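Local coordinates for probable leucine/isoleucine/valine-binding protein (Rhodopirellula baltica, PDB 4KV7), which probably binds leucine, isoleucine or valine as a periplasmic binding protein of the leucine-binding family, although its function has not been established, at residues 284-289 with 305-310; 345-350 with 354-359; 114-119 with 300-305. The protein carries 1 engineered substitution. All coordinates share one frame; numbering follows the deposited sequence.

Contact 1: 284-289 with 305-310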
loop_
_atom_site.group_PDB
_atom_site.type_symbol
_atom_site.label_atom_id
_atom_site.label_comp_id
_atom_site.label_asym_id
_atom_site.label_seq_id
_atom_site.Cartn_x
_atom_site.Cartn_y
_atom_site.Cartn_z
ATOM N N ARG A 284 -5.141 13.637 12.444
ATOM C CA ARG A 284 -6.111 13.859 13.513
ATOM C C ARG A 284 -7.531 13.610 13.002
ATOM O O ARG A 284 -8.365 13.031 13.698
ATOM C CB ARG A 284 -5.986 15.272 14.085
ATOM C CG ARG A 284 -4.604 15.585 14.614
ATOM C CD ARG A 284 -4.576 16.896 15.374
ATOM N NE ARG A 284 -5.028 18.032 14.570
ATOM C CZ ARG A 284 -4.629 19.293 14.756
ATOM N NH1 ARG A 284 -3.758 19.592 15.705
ATOM N NH2 ARG A 284 -5.106 20.267 13.992
ATOM N N GLU A 285 -7.790 14.023 11.765
ATOM C CA GLU A 285 -9.081 13.804 11.121
ATOM C C GLU A 285 -9.346 12.315 10.875
ATOM O O GLU A 285 -10.460 11.829 11.058
ATOM C CB GLU A 285 -9.169 14.627 9.827
ATOM C CG GLU A 285 -9.356 16.129 10.090
ATOM C CD GLU A 285 -8.948 17.028 8.927
ATOM O OE1 GLU A 285 -8.432 16.538 7.907
ATOM O OE2 GLU A 285 -9.139 18.253 9.048
ATOM N N TYR A 286 -8.318 11.589 10.464
ATOM C CA TYR A 286 -8.386 10.139 10.360
ATOM C C TYR A 286 -8.788 9.521 11.691
ATOM O O TYR A 286 -9.678 8.682 11.741
ATOM C CB TYR A 286 -7.029 9.594 9.907
ATOM C CG TYR A 286 -6.801 8.125 10.208
ATOM C CD1 TYR A 286 -7.446 7.128 9.483
ATOM C CD2 TYR A 286 -5.916 7.739 11.210
ATOM C CE1 TYR A 286 -7.219 5.788 9.759
ATOM C CE2 TYR A 286 -5.684 6.411 11.495
ATOM C CZ TYR A 286 -6.330 5.434 10.769
ATOM O OH TYR A 286 -6.074 4.117 11.077
ATOM N N ARG A 287 -8.145 9.934 12.777
ATOM C CA ARG A 287 -8.445 9.329 14.071
ATOM C C ARG A 287 -9.880 9.621 14.496
ATOM O O ARG A 287 -10.554 8.740 15.030
ATOM C CB ARG A 287 -7.455 9.770 15.155
ATOM C CG ARG A 287 -6.043 9.246 14.935
ATOM C CD ARG A 287 -5.230 9.220 16.230
ATOM N NE ARG A 287 -5.023 10.568 16.756
ATOM C CZ ARG A 287 -4.011 11.360 16.422
ATOM N NH1 ARG A 287 -3.093 10.939 15.571
ATOM N NH2 ARG A 287 -3.921 12.576 16.940
ATOM N N ASP A 288 -10.355 10.843 14.251
ATOM C CA ASP A 288 -11.736 11.184 14.584
ATOM C C ASP A 288 -12.705 10.350 13.757
ATOM O O ASP A 288 -13.705 9.856 14.283
ATOM C CB ASP A 288 -12.025 12.665 14.319
ATOM C CG ASP A 288 -11.339 13.602 15.305
ATOM O OD1 ASP A 288 -10.955 13.173 16.413
ATOM O OD2 ASP A 288 -11.218 14.806 14.968
ATOM N N ALA A 289 -12.417 10.201 12.466
ATOM C CA ALA A 289 -13.292 9.449 11.572
ATOM C C ALA A 289 -13.345 7.988 11.984
ATOM O O ALA A 289 -14.422 7.390 12.014
ATOM C CB ALA A 289 -12.843 9.586 10.130
ATOM N N GLU A 305 -4.001 4.852 5.000
ATOM C CA GLU A 305 -3.928 4.977 3.547
ATOM C C GLU A 305 -5.321 4.925 2.901
ATOM O O GLU A 305 -5.617 5.714 2.005
ATOM C CB GLU A 305 -2.998 3.918 2.945
ATOM C CG GLU A 305 -2.790 4.068 1.448
ATOM C CD GLU A 305 -1.732 3.138 0.885
ATOM O OE1 GLU A 305 -1.029 2.457 1.670
ATOM O OE2 GLU A 305 -1.607 3.070 -0.360
ATOM N N GLY A 306 -6.172 4.005 3.347
ATOM C CA GLY A 306 -7.514 3.916 2.796
ATOM C C GLY A 306 -8.306 5.193 3.030
ATOM O O GLY A 306 -9.024 5.683 2.147
ATOM N N TYR A 307 -8.165 5.755 4.224
ATOM C CA TYR A 307 -8.812 7.011 4.564
ATOM C C TYR A 307 -8.346 8.149 3.656
ATOM O O TYR A 307 -9.153 8.948 3.181
ATOM C CB TYR A 307 -8.585 7.337 6.045
ATOM C CG TYR A 307 -9.140 8.674 6.452
ATOM C CD1 TYR A 307 -10.492 8.828 6.732
ATOM C CD2 TYR A 307 -8.316 9.792 6.545
ATOM C CE1 TYR A 307 -11.005 10.060 7.093
ATOM C CE2 TYR A 307 -8.820 11.020 6.914
ATOM C CZ TYR A 307 -10.160 11.152 7.175
ATOM O OH TYR A 307 -10.621 12.398 7.534
ATOM N N ILE A 308 -7.041 8.232 3.417
ATOM C CA ILE A 308 -6.476 9.237 2.514
ATOM C C ILE A 308 -7.038 9.092 1.103
ATOM O O ILE A 308 -7.445 10.082 0.485
ATOM C CB ILE A 308 -4.945 9.152 2.495
ATOM C CG1 ILE A 308 -4.404 9.684 3.817
ATOM C CG2 ILE A 308 -4.362 9.921 1.303
ATOM C CD1 ILE A 308 -2.954 9.349 4.101
ATOM N N VAL A 309 -7.087 7.864 0.606
ATOM C CA VAL A 309 -7.683 7.599 -0.693
ATOM C C VAL A 309 -9.142 8.075 -0.734
ATOM O O VAL A 309 -9.554 8.757 -1.682
ATOM C CB VAL A 309 -7.536 6.109 -1.046
ATOM C CG1 VAL A 309 -8.353 5.757 -2.272
ATOM C CG2 VAL A 309 -6.074 5.777 -1.281
ATOM N N GLY A 310 -9.924 7.728 0.287
ATOM C CA GLY A 310 -11.302 8.174 0.367
ATOM C C GLY A 310 -11.414 9.691 0.393
ATOM O O GLY A 310 -12.271 10.271 -0.289
#
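Tyr307 carries this contact almost alone, pushing its ring out from helix 301-319 against one turn of helix 281-293, where it meets Glu285, Tyr286 and Ala289. Its CG lies anti to the backbone N (chi1 176°), which directs the ring from a CB that points toward helix 281-293 onto that helix; the local axes pass 10.4 Å apart and nearly perpendicular. The backbone of Tyr286 sits over one face: its CA is 3.8 Å from the centroid of the Tyr307 ring, a CH-pi contact. With CG also anti to its N (chi1 160°), Tyr286 turns a ring edge toward the same partner in an offset edge-to-face pair, centroids 5.7 Å apart and planes at 60°, CD1 of Tyr286 lying 3.6 Å from CB of Tyr307. Farther along, the methyl CB of Ala289 touches CE1 of Tyr307 at 3.6 Å, and CB of Glu285 comes within 3.5 Å of the Tyr307 hydroxyl OH. Replacing Tyr307 with an alanine would probably open a gap beside Tyr286 CA and Ala289 CB and deprive Glu47 and Arg311 of a shared partner. The chemistry is thus divided: no hydrogen bond joins the two segments directly, aromatic and methyl packing fills the buried crossing, and the polar ends turn to partners beyond it, the Tyr307 hydroxyl to Glu47 and Arg311 by hydrogen bonds, Glu285 to Arg311 by a salt bridge.

Contact 2: 345-350 with 354-359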
loop_
_atom_site.group_PDB
_atom_site.type_symbol
_atom_site.label_atom_id
_atom_site.label_comp_id
_atom_site.label_asym_id
_atom_site.label_seq_id
_atom_site.Cartn_x
_atom_site.Cartn_y
_atom_site.Cartn_z
ATOM N N ALA A 345 2.819 18.304 3.522
ATOM C CA ALA A 345 3.437 18.615 2.238
ATOM C C ALA A 345 2.417 18.396 1.127
ATOM O O ALA A 345 1.554 17.516 1.234
ATOM C CB ALA A 345 4.661 17.747 2.012
ATOM N N PRO A 346 2.508 19.198 0.052
ATOM C CA PRO A 346 1.494 19.132 -1.004
ATOM C C PRO A 346 1.524 17.844 -1.816
ATOM O O PRO A 346 2.560 17.201 -1.985
ATOM C CB PRO A 346 1.844 20.327 -1.900
ATOM C CG PRO A 346 3.295 20.537 -1.679
ATOM C CD PRO A 346 3.525 20.225 -0.233
ATOM N N LEU A 347 0.346 17.474 -2.295
ATOM C CA LEU A 347 0.178 16.389 -3.249
ATOM C C LEU A 347 0.001 17.007 -4.626
ATOM O O LEU A 347 -0.419 18.155 -4.738
ATOM C CB LEU A 347 -1.055 15.563 -2.885
ATOM C CG LEU A 347 -1.016 14.918 -1.501
ATOM C CD1 LEU A 347 -2.286 14.124 -1.280
ATOM C CD2 LEU A 347 0.189 14.016 -1.377
ATOM N N THR A 348 0.323 16.258 -5.675
ATOM C CA THR A 348 0.195 16.765 -7.034
ATOM C C THR A 348 -0.377 15.697 -7.954
ATOM O O THR A 348 0.155 14.579 -8.035
ATOM C CB THR A 348 1.555 17.216 -7.596
ATOM O OG1 THR A 348 2.517 16.168 -7.414
ATOM C CG2 THR A 348 2.043 18.460 -6.888
ATOM N N LEU A 349 -1.460 16.045 -8.644
ATOM C CA LEU A 349 -2.022 15.182 -9.673
ATOM C C LEU A 349 -2.341 16.033 -10.884
ATOM O O LEU A 349 -2.617 17.224 -10.753
ATOM C CB LEU A 349 -3.293 14.494 -9.171
ATOM C CG LEU A 349 -3.078 13.360 -8.162
ATOM C CD1 LEU A 349 -4.407 12.876 -7.601
ATOM C CD2 LEU A 349 -2.310 12.192 -8.796
ATOM N N GLY A 350 -2.301 15.436 -12.066
ATOM C CA GLY A 350 -2.628 16.150 -13.284
ATOM C C GLY A 350 -2.708 15.195 -14.456
ATOM O O GLY A 350 -2.483 14.000 -14.284
ATOM N N HIS A 354 0.304 11.082 -12.459
ATOM C CA HIS A 354 -0.659 10.161 -11.873
ATOM C C HIS A 354 -0.208 9.520 -10.567
ATOM O O HIS A 354 -0.736 8.480 -10.169
ATOM C CB HIS A 354 -1.066 9.096 -12.890
ATOM C CG HIS A 354 -2.060 9.580 -13.895
ATOM N ND1 HIS A 354 -2.575 8.764 -14.878
ATOM C CD2 HIS A 354 -2.650 10.787 -14.058
ATOM C CE1 HIS A 354 -3.428 9.453 -15.615
ATOM N NE2 HIS A 354 -3.495 10.682 -15.136
ATOM N N GLN A 355 0.740 10.141 -9.882
ATOM C CA GLN A 355 1.123 9.692 -8.550
ATOM C C GLN A 355 1.184 10.904 -7.635
ATOM O O GLN A 355 1.994 11.811 -7.839
ATOM C CB GLN A 355 2.452 8.938 -8.559
ATOM C CG GLN A 355 2.809 8.357 -7.196
ATOM C CD GLN A 355 4.154 7.683 -7.204
ATOM O OE1 GLN A 355 4.360 6.698 -7.926
ATOM N NE2 GLN A 355 5.085 8.211 -6.429
ATOM N N ALA A 356 0.316 10.931 -6.634
ATOM C CA ALA A 356 0.121 12.140 -5.848
ATOM C C ALA A 356 1.297 12.462 -4.937
ATOM O O ALA A 356 1.619 13.631 -4.730
ATOM C CB ALA A 356 -1.159 12.040 -5.045
ATOM N N SER A 357 1.914 11.418 -4.384
ATOM C CA SER A 357 2.951 11.538 -3.363
ATOM C C SER A 357 4.163 10.684 -3.715
ATOM O O SER A 357 3.993 9.564 -4.192
ATOM C CB SER A 357 2.369 11.062 -2.022
ATOM O OG SER A 357 3.375 10.927 -1.032
ATOM N N SER A 358 5.369 11.187 -3.455
ATOM C CA SER A 358 6.591 10.367 -3.501
ATOM C C SER A 358 7.192 10.200 -2.110
ATOM O O SER A 358 8.293 9.676 -1.964
ATOM C CB SER A 358 7.644 10.963 -4.443
ATOM O OG SER A 358 7.307 10.758 -5.805
ATOM N N LYS A 359 6.472 10.637 -1.082
ATOM C CA LYS A 359 7.036 10.662 0.256
ATOM C C LYS A 359 7.050 9.278 0.894
ATOM O O LYS A 359 6.086 8.511 0.794
ATOM C CB LYS A 359 6.274 11.647 1.133
ATOM C CG LYS A 359 6.982 12.026 2.421
ATOM C CD LYS A 359 6.608 13.444 2.840
ATOM C CE LYS A 359 7.158 13.793 4.207
ATOM N NZ LYS A 359 6.634 15.116 4.667
HETATM O O HOH W 1 4.700 13.946 -7.622
#
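Ala356 lies between Leu347 and Leu349 where the chain doubles back on itself, the two segments running nearly antiparallel at 167°. This inner side is the tightly packed one. CB of Ala356 lies 3.9 Å from CG of Leu349, and CD2 of Leu349 reaches 3.6 Å from the backbone N of Ala356. On the other flank Leu347 holds CG anti to its carbonyl carbon (chi1 -60°), which brings its CD2 to 3.7 Å from CB of Ser357. Leu349 continues inward onto Ile132 of strand 131-132. The single hydrogen bond across the turn, Thr348 N to Ala356 O at 3.1 Å, is fairly straight (163°) and uses a lone pair in the carbonyl plane. Beside it Ala356 CA points a C-H at Thr348 O, 3.3 Å away. At the Gly350 end the partly exposed His354 ring also makes a close edge contact, its CD2 3.2 Å from Gly350 O, while its NE2 is hydrogen-bonded to Glu334.

The outer side is looser. Thr348 OG1 bonds to Asp353 in the turn and to a water 3.1 Å from it, which gives only a weak bond to Gln355 O. At the far end the exposed Lys359 merely brings its NZ to 4.2 Å from CB of Ala345.

Leu347 and Leu349 pair through their backbones with Phe339 and Gly337, and Ala356 with Asn133. With one direct hydrogen bond between them, the two segments probably rely largely on buried apolar packing and on these outside backbone partners where the chain reverses.

Contact 3: 114-119 with 300-305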
loop_
_atom_site.group_PDB
_atom_site.type_symbol
_atom_site.label_atom_id
_atom_site.label_comp_id
_atom_site.label_asym_id
_atom_site.label_seq_id
_atom_site.Cartn_x
_atom_site.Cartn_y
_atom_site.Cartn_z
ATOM N N GLY A 114 -6.021 4.807 -6.362
ATOM C CA GLY A 114 -5.531 4.568 -5.015
ATOM C C GLY A 114 -5.247 3.125 -4.666
ATOM O O GLY A 114 -5.374 2.726 -3.508
ATOM N N ALA A 115 -4.852 2.334 -5.654
ATOM C CA ALA A 115 -4.539 0.931 -5.399
ATOM C C ALA A 115 -3.416 0.769 -4.364
ATOM O O ALA A 115 -2.407 1.483 -4.403
ATOM C CB ALA A 115 -4.180 0.238 -6.694
ATOM N N PHE A 116 -3.603 -0.169 -3.444
ATOM C CA PHE A 116 -2.614 -0.490 -2.413
ATOM C C PHE A 116 -1.547 -1.381 -3.045
ATOM O O PHE A 116 -1.578 -2.609 -2.951
ATOM C CB PHE A 116 -3.338 -1.149 -1.231
ATOM C CG PHE A 116 -2.479 -1.422 -0.012
ATOM C CD1 PHE A 116 -1.853 -2.646 0.160
ATOM C CD2 PHE A 116 -2.360 -0.477 0.999
ATOM C CE1 PHE A 116 -1.105 -2.912 1.292
ATOM C CE2 PHE A 116 -1.603 -0.743 2.143
ATOM C CZ PHE A 116 -0.978 -1.960 2.283
ATOM N N THR A 117 -0.636 -0.719 -3.748
ATOM C CA THR A 117 0.485 -1.367 -4.422
ATOM C C THR A 117 1.387 -0.285 -4.981
ATOM O O THR A 117 0.920 0.642 -5.646
ATOM C CB THR A 117 0.093 -2.325 -5.599
ATOM O OG1 THR A 117 1.212 -2.423 -6.497
ATOM C CG2 THR A 117 -1.136 -1.835 -6.358
ATOM N N GLY A 118 2.683 -0.402 -4.709
ATOM C CA GLY A 118 3.677 0.512 -5.233
ATOM C C GLY A 118 4.326 0.083 -6.529
ATOM O O GLY A 118 5.378 0.612 -6.873
ATOM N N ALA A 119 3.706 -0.844 -7.254
ATOM C CA ALA A 119 4.369 -1.430 -8.406
ATOM C C ALA A 119 4.567 -0.443 -9.542
ATOM O O ALA A 119 3.713 0.406 -9.830
ATOM C CB ALA A 119 3.600 -2.630 -8.900
ATOM N N SER A 300 -4.138 1.811 12.015
ATOM C CA SER A 300 -3.044 1.184 11.278
ATOM C C SER A 300 -2.600 2.053 10.119
ATOM O O SER A 300 -3.341 2.926 9.659
ATOM C CB SER A 300 -3.457 -0.193 10.752
ATOM O OG SER A 300 -4.418 -0.101 9.715
ATOM N N PHE A 301 -1.388 1.811 9.632
ATOM C CA PHE A 301 -0.939 2.516 8.440
ATOM C C PHE A 301 -1.827 2.175 7.248
ATOM O O PHE A 301 -1.976 2.985 6.342
ATOM C CB PHE A 301 0.519 2.195 8.094
ATOM C CG PHE A 301 1.488 2.459 9.218
ATOM C CD1 PHE A 301 1.796 3.759 9.607
ATOM C CD2 PHE A 301 2.089 1.407 9.883
ATOM C CE1 PHE A 301 2.681 3.994 10.654
ATOM C CE2 PHE A 301 2.973 1.642 10.934
ATOM C CZ PHE A 301 3.274 2.934 11.307
ATOM N N VAL A 302 -2.388 0.969 7.244
ATOM C CA VAL A 302 -3.195 0.512 6.126
ATOM C C VAL A 302 -4.515 1.281 6.065
ATOM O O VAL A 302 -4.888 1.817 5.018
ATOM C CB VAL A 302 -3.444 -1.009 6.206
ATOM C CG1 VAL A 302 -4.316 -1.460 5.049
ATOM C CG2 VAL A 302 -2.123 -1.783 6.202
ATOM N N SER A 303 -5.232 1.353 7.180
ATOM C CA SER A 303 -6.478 2.101 7.137
ATOM C C SER A 303 -6.253 3.598 6.979
ATOM O O SER A 303 -7.098 4.276 6.406
ATOM C CB SER A 303 -7.388 1.800 8.327
ATOM O OG SER A 303 -6.760 2.076 9.560
ATOM N N LEU A 304 -5.131 4.129 7.467
ATOM C CA LEU A 304 -4.814 5.526 7.210
ATOM C C LEU A 304 -4.671 5.761 5.712
ATOM O O LEU A 304 -5.185 6.746 5.187
ATOM C CB LEU A 304 -3.550 5.940 7.962
ATOM C CG LEU A 304 -2.992 7.329 7.653
ATOM C CD1 LEU A 304 -4.053 8.412 7.874
ATOM C CD2 LEU A 304 -1.795 7.595 8.536
ATOM N N GLU A 305 -4.001 4.852 5.000
ATOM C CA GLU A 305 -3.928 4.977 3.547
ATOM C C GLU A 305 -5.321 4.925 2.901
ATOM O O GLU A 305 -5.617 5.714 2.005
ATOM C CB GLU A 305 -2.998 3.918 2.945
ATOM C CG GLU A 305 -2.790 4.068 1.448
ATOM C CD GLU A 305 -1.732 3.138 0.885
ATOM O OE1 GLU A 305 -1.029 2.457 1.670
ATOM O OE2 GLU A 305 -1.607 3.070 -0.360
HETATM O O HOH W 2 -3.322 4.151 -2.130
#
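With CG anti to the backbone N (chi1 -174°), Phe116 carries its ring toward helix 301-319; Glu305 does the same (chi1 -175°) and stays extended beyond CG, and ring and carboxylate meet obliquely near the centre of this periplasmic-binding-protein fold. Phe116 is the centre of an inverse gamma turn in the loop after strand 112-113; its partners lie in the first turns of the helix, where Ser300 is the N-cap, its OG accepting from Ser303 N. OE1 of Glu305 stands 3.3 Å from both CD2 and CE2 of Phe116, with carboxylate and ring planes 37° apart. One turn earlier, Val302 lays its two methyls along the CE2-CZ side of the ring: CG1 is 4.0 Å from CE2 of Phe116 and CG2 is 4.1 Å from its CZ. Met37 of helix 31-50 touches both Phe116 and Val302.

No direct hydrogen bond links the segments. Arg135 forms a salt bridge with Glu305 and a cation-pi contact with Phe116, and its positive charge probably eases placing a carboxylate beside an aromatic ring. A water completes the join, donating to Glu305 OE2 at 2.7 Å and, weakly, to Gly114 O at 2.9 Å.

How the contacts relate
Contacts 1 and 3 are two sides of helix 301-319, their centres 12 Å apart; Glu305 is in both ranges but touches its partner segment only in contact 3. They also touch directly: Tyr286 OH lies 2.6 Å from Ser303 OG, probably a hydrogen bond, which probably helps hold the first turn of the helix in contact 3. Contact 2 stands apart, its centre about 17 Å from that of contact 1 and 14 Å from that of contact 3. Strand 131-132 connects it to 114-119: Ile132 bonds to Gly114 and packs against Leu349. Arg123 likewise bonds to Gln355, Thr117 and Ala119. Contact 3, about 3 Å from the chain centre, is the most central.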